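Local coordinates for DNA primase (Helicobacter pylori, PDB 4EHS), which makes short RNA primers for DNA replication and stimulates the DnaB helicase, which its C-terminal domain binds, at residues P28-L33 and V59-K64. Numbering follows the deposited sequence.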
loop_
_atom_site.group_PDB
_atom_site.type_symbol
_atom_site.label_atom_id
_atom_site.label_comp_id
_atom_site.label_asym_id
_atom_site.label_seq_id
_atom_site.Cartn_x
_atom_site.Cartn_y
_atom_site.Cartn_z
ATOM N N PRO A 28 5.429 17.725 16.553
ATOM C CA PRO A 28 6.837 17.502 16.271
ATOM C C PRO A 28 7.227 17.868 14.867
ATOM O O PRO A 28 6.384 17.948 13.971
ATOM C CB PRO A 28 7.006 15.974 16.478
ATOM C CG PRO A 28 5.615 15.436 16.131
ATOM C CD PRO A 28 4.649 16.456 16.584
ATOM N N SER A 29 8.528 18.030 14.674
ATOM C CA SER A 29 9.115 18.176 13.356
ATOM C C SER A 29 9.004 16.807 12.656
ATOM O O SER A 29 8.809 15.751 13.349
ATOM C CB SER A 29 10.598 18.574 13.425
ATOM O OG SER A 29 11.446 17.447 13.853
ATOM N N LEU A 30 9.074 16.806 11.311
ATOM C CA LEU A 30 8.968 15.541 10.638
ATOM C C LEU A 30 10.192 14.682 10.950
ATOM O O LEU A 30 10.067 13.471 11.139
ATOM C CB LEU A 30 8.796 15.733 9.121
ATOM C CG LEU A 30 8.573 14.477 8.298
ATOM C CD1 LEU A 30 7.228 13.916 8.671
ATOM C CD2 LEU A 30 8.760 14.876 6.798
ATOM N N GLU A 31 11.366 15.302 11.129
ATOM C CA GLU A 31 12.576 14.528 11.306
ATOM C C GLU A 31 12.459 13.853 12.684
ATOM O O GLU A 31 12.752 12.642 12.810
ATOM C CB GLU A 31 13.858 15.406 11.172
ATOM C CG GLU A 31 15.070 14.660 11.689
ATOM C CD GLU A 31 16.399 15.268 11.243
ATOM O OE1 GLU A 31 16.403 16.210 10.439
ATOM O OE2 GLU A 31 17.438 14.767 11.677
ATOM N N PHE A 32 11.946 14.585 13.680
ATOM C CA PHE A 32 11.745 14.006 14.999
ATOM C C PHE A 32 10.718 12.851 14.916
ATOM O O PHE A 32 10.871 11.795 15.498
ATOM C CB PHE A 32 11.216 15.053 15.999
ATOM C CG PHE A 32 11.080 14.495 17.448
ATOM C CD1 PHE A 32 12.177 14.468 18.321
ATOM C CD2 PHE A 32 9.862 13.973 17.873
ATOM C CE1 PHE A 32 12.007 13.950 19.617
ATOM C CE2 PHE A 32 9.682 13.456 19.168
ATOM C CZ PHE A 32 10.780 13.438 20.016
ATOM N N LEU A 33 9.639 13.088 14.222
ATOM C CA LEU A 33 8.619 12.029 14.110
ATOM C C LEU A 33 9.161 10.785 13.388
ATOM O O LEU A 33 8.834 9.653 13.806
ATOM C CB LEU A 33 7.416 12.539 13.297
ATOM C CG LEU A 33 6.235 11.604 13.156
ATOM C CD1 LEU A 33 5.712 11.190 14.546
ATOM C CD2 LEU A 33 5.110 12.313 12.370
ATOM N N VAL A 59 8.366 6.686 2.195
ATOM C CA VAL A 59 7.563 7.557 3.017
ATOM C C VAL A 59 8.473 8.544 3.746
ATOM O O VAL A 59 8.118 9.706 3.934
ATOM C CB VAL A 59 6.705 6.773 4.014
ATOM C CG1 VAL A 59 5.930 7.723 4.901
ATOM C CG2 VAL A 59 5.668 5.922 3.286
ATOM N N PHE A 60 9.666 8.059 4.078
ATOM C CA PHE A 60 10.640 8.832 4.913
ATOM C C PHE A 60 11.393 9.851 4.087
ATOM O O PHE A 60 11.977 9.496 3.059
ATOM C CB PHE A 60 11.643 7.865 5.564
ATOM C CG PHE A 60 11.004 6.962 6.577
ATOM C CD1 PHE A 60 10.908 7.405 7.922
ATOM C CD2 PHE A 60 10.450 5.704 6.246
ATOM C CE1 PHE A 60 10.271 6.636 8.883
ATOM C CE2 PHE A 60 9.812 4.927 7.230
ATOM C CZ PHE A 60 9.725 5.382 8.562
ATOM N N LEU A 61 11.390 11.098 4.545
ATOM C CA LEU A 61 12.161 12.184 3.906
ATOM C C LEU A 61 13.477 12.474 4.620
ATOM O O LEU A 61 14.330 13.166 4.036
ATOM C CB LEU A 61 11.343 13.463 3.832
ATOM C CG LEU A 61 9.940 13.356 3.222
ATOM C CD1 LEU A 61 9.326 14.730 2.978
ATOM C CD2 LEU A 61 10.019 12.529 1.963
ATOM N N HIS A 62 13.645 11.938 5.832
ATOM C CA HIS A 62 14.839 12.252 6.637
ATOM C C HIS A 62 15.600 11.076 7.058
ATOM O O HIS A 62 16.824 11.162 7.202
ATOM C CB HIS A 62 14.468 13.086 7.859
ATOM C CG HIS A 62 13.799 14.372 7.511
ATOM N ND1 HIS A 62 14.499 15.455 7.016
ATOM C CD2 HIS A 62 12.468 14.741 7.548
ATOM C CE1 HIS A 62 13.613 16.452 6.749
ATOM N NE2 HIS A 62 12.397 16.049 7.096
ATOM N N LYS A 63 14.927 9.931 7.255
ATOM C CA LYS A 63 15.544 8.799 7.933
ATOM C C LYS A 63 15.359 7.519 7.088
ATOM O O LYS A 63 15.308 6.415 7.588
ATOM C CB LYS A 63 15.025 8.623 9.395
ATOM C CG LYS A 63 15.300 9.823 10.306
ATOM C CD LYS A 63 16.774 9.966 10.594
ATOM C CE LYS A 63 17.093 11.315 11.191
ATOM N NZ LYS A 63 18.509 11.579 11.517
ATOM N N LYS A 64 15.416 7.706 5.773
ATOM C CA LYS A 64 15.211 6.590 4.884
ATOM C C LYS A 64 16.308 5.541 5.069
ATOM O O LYS A 64 16.023 4.348 5.100
ATOM C CB LYS A 64 15.147 7.124 3.461
ATOM C CG LYS A 64 14.991 6.027 2.437
ATOM C CD LYS A 64 14.826 6.701 1.076
ATOM C CE LYS A 64 14.149 5.761 0.088
ATOM N NZ LYS A 64 14.986 4.531 -0.012
HETATM O O HOH W 1 18.730 13.459 13.661
#
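The imidazole of H62 lies between two aliphatic groups: E31 CB sits over one face, 4.0 Å from the ring centroid and 20° off the normal, a CH-pi contact, while L61 CB covers the rim of the opposite face. At the ring edge comes L30, whose CG is anti to the backbone N; a single methyl, CD2, touches both H62 CD2 at 3.8 Å and L61 CD1 at 3.9 Å. The flat ring thus packs against the first turn of helix 30-43, joining it to the loop before helix 64-71 in the helicase-binding domain. Serine suits the N-cap: S29 OG accepts from F32 N at 2.9 Å. E31 runs extended past the ring, its carboxylate tilted 21° from the imidazole plane, and meets K63, long enough to bend at chi2 (-69°) and still bring NZ within 3.4 Å of E31 OE2. The direct hydrogen bond of this salt bridge is weak; a water joins the same two atoms. From the next helical turn, E34 accepts from the backbone N of L61 and H62, fixing the loop. E31 could mildly favour a protonated H62, with the K63 charge partly offsetting this, and the partly water-mediated ion pair suits a surface contact.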